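Acetyltransferase (Klebsiella pneumoniae, PDB 5XUN) is a GNAT-family toxin of a type II toxin-antitoxin system that probably transfers the acetyl group of acetyl-CoA to glycyl-tRNA(Gly), yielding N-acetylglycyl-tRNA. Local coordinates at residues I44-A49 against G61-S66. The protein carries 1 engineered substitution. Numbering follows the deposited sequence.
Sequences ILRGYA and GYYTLS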
# COMPACT_ATOMS: atom_id res chain seq x y z
N ILE B 44 10.76 -2.90 -3.14
CA ILE B 44 10.89 -2.25 -1.84
C ILE B 44 10.27 -0.85 -1.88
O ILE B 44 9.80 -0.34 -0.86
CB ILE B 44 12.38 -2.19 -1.46
CG1 ILE B 44 12.96 -3.59 -1.27
CG2 ILE B 44 12.60 -1.41 -0.18
CD1 ILE B 44 12.18 -4.44 -0.28
N LEU B 45 10.28 -0.24 -3.05
CA LEU B 45 9.74 1.09 -3.29
C LEU B 45 9.42 1.16 -4.76
O LEU B 45 9.82 0.29 -5.54
CB LEU B 45 10.74 2.19 -2.88
CG LEU B 45 12.11 2.25 -3.58
CD1 LEU B 45 12.07 2.97 -4.93
CD2 LEU B 45 13.10 2.92 -2.65
N ARG B 46 8.70 2.21 -5.15
CA ARG B 46 8.58 2.59 -6.55
C ARG B 46 9.02 4.04 -6.68
O ARG B 46 8.69 4.88 -5.83
CB ARG B 46 7.15 2.40 -7.07
CG ARG B 46 6.69 0.95 -7.02
CD ARG B 46 7.61 0.02 -7.81
NE ARG B 46 7.30 0.02 -9.23
CZ ARG B 46 7.95 -0.71 -10.14
NH1 ARG B 46 8.95 -1.49 -9.77
NH2 ARG B 46 7.61 -0.65 -11.42
N GLY B 47 9.80 4.32 -7.72
CA GLY B 47 10.49 5.59 -7.87
C GLY B 47 9.91 6.41 -9.01
O GLY B 47 9.57 5.88 -10.06
N TYR B 48 9.87 7.72 -8.81
CA TYR B 48 9.39 8.66 -9.82
C TYR B 48 10.44 9.74 -9.98
O TYR B 48 11.12 10.11 -9.02
CB TYR B 48 8.04 9.28 -9.42
CG TYR B 48 6.93 8.25 -9.31
CD1 TYR B 48 6.82 7.45 -8.18
CD2 TYR B 48 6.01 8.07 -10.34
CE1 TYR B 48 5.82 6.49 -8.07
CE2 TYR B 48 5.00 7.11 -10.24
CZ TYR B 48 4.91 6.33 -9.10
OH TYR B 48 3.92 5.37 -8.98
N ALA B 49 10.59 10.25 -11.20
CA ALA B 49 11.63 11.22 -11.48
C ALA B 49 11.06 12.45 -12.18
O ALA B 49 10.18 12.35 -13.03
CB ALA B 49 12.73 10.60 -12.35
N GLY B 61 14.90 15.79 -10.06
CA GLY B 61 14.28 15.47 -8.79
C GLY B 61 13.70 14.08 -8.84
O GLY B 61 13.52 13.50 -9.92
N TYR B 62 13.39 13.54 -7.66
CA TYR B 62 12.82 12.20 -7.61
C TYR B 62 12.10 12.01 -6.28
O TYR B 62 12.31 12.76 -5.33
CB TYR B 62 13.91 11.13 -7.80
CG TYR B 62 14.76 10.86 -6.58
CD1 TYR B 62 15.89 11.63 -6.29
CD2 TYR B 62 14.46 9.81 -5.73
CE1 TYR B 62 16.67 11.37 -5.16
CE2 TYR B 62 15.21 9.55 -4.62
CZ TYR B 62 16.33 10.32 -4.34
OH TYR B 62 17.07 10.02 -3.22
N TYR B 63 11.25 10.97 -6.22
CA TYR B 63 10.64 10.57 -4.96
C TYR B 63 10.33 9.07 -4.99
O TYR B 63 10.28 8.46 -6.06
CB TYR B 63 9.38 11.39 -4.64
CG TYR B 63 8.12 11.09 -5.43
CD1 TYR B 63 7.30 10.00 -5.11
CD2 TYR B 63 7.72 11.92 -6.47
CE1 TYR B 63 6.14 9.75 -5.82
CE2 TYR B 63 6.55 11.67 -7.19
CZ TYR B 63 5.77 10.58 -6.85
OH TYR B 63 4.61 10.33 -7.55
N THR B 64 10.13 8.49 -3.80
CA THR B 64 9.83 7.06 -3.67
C THR B 64 8.61 6.83 -2.78
O THR B 64 8.38 7.56 -1.81
CB THR B 64 11.02 6.28 -3.08
OG1 THR B 64 11.17 6.60 -1.70
CG2 THR B 64 12.31 6.63 -3.79
N LEU B 65 7.85 5.77 -3.09
CA LEU B 65 6.65 5.39 -2.34
C LEU B 65 6.73 3.93 -1.93
O LEU B 65 7.10 3.07 -2.73
CB LEU B 65 5.38 5.62 -3.17
CG LEU B 65 5.16 7.06 -3.61
CD1 LEU B 65 3.97 7.21 -4.55
CD2 LEU B 65 4.98 7.94 -2.39
N SER B 66 6.37 3.64 -0.68
CA SER B 66 6.33 2.28 -0.18
C SER B 66 5.07 2.09 0.65
O SER B 66 4.66 3.01 1.37
CB SER B 66 7.56 1.96 0.68
OG SER B 66 8.75 2.29 -0.02
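Tyr-48 lays its CB over one face of the Tyr-63 ring, and its CD1 comes within 3.4 Å of Tyr-63 CE1. The ring planes are inclined at 15°, and the rings, nearly parallel, are slid so far that they barely overlap, centroids 4.8 Å apart. Tyr-48 CB sits 3.8 Å from the Tyr-63 ring centroid, a CH-pi contact, and Tyr-63 OH lies over the rim of the Tyr-48 ring. With chi1 at 74°, Tyr-63 CG stands between its own backbone N and carbonyl carbon, which turns the ring toward segment 44-49, where Tyr-48 CB can cover its face. Leu-65 CD1 extends this patch, 4.0 Å from Tyr-48 CE1. Between the backbones, paired N-H...O bonds join Tyr-48 to Tyr-63 and Arg-46 to Leu-65, the hydrogen-bonded pairs of an antiparallel hairpin; Tyr-48 N reaches Tyr-63 O at 2.9 Å. Leu-45 CD1, from the loop just before the strand, meets Thr-64 CG2 at 3.8 Å, on the face away from the tyrosine pair. The phenol ends bond elsewhere: Tyr-63 OH to His-115, Tyr-48 OH to Ala-126 O of the second subunit. This hairpin of the GNAT fold lies between strands 6-9 and 88-99, with helix 108-126 over the Tyr-48/Tyr-63 face and helices 26-34 and 36-41 against the Leu-45 and Tyr-62 side.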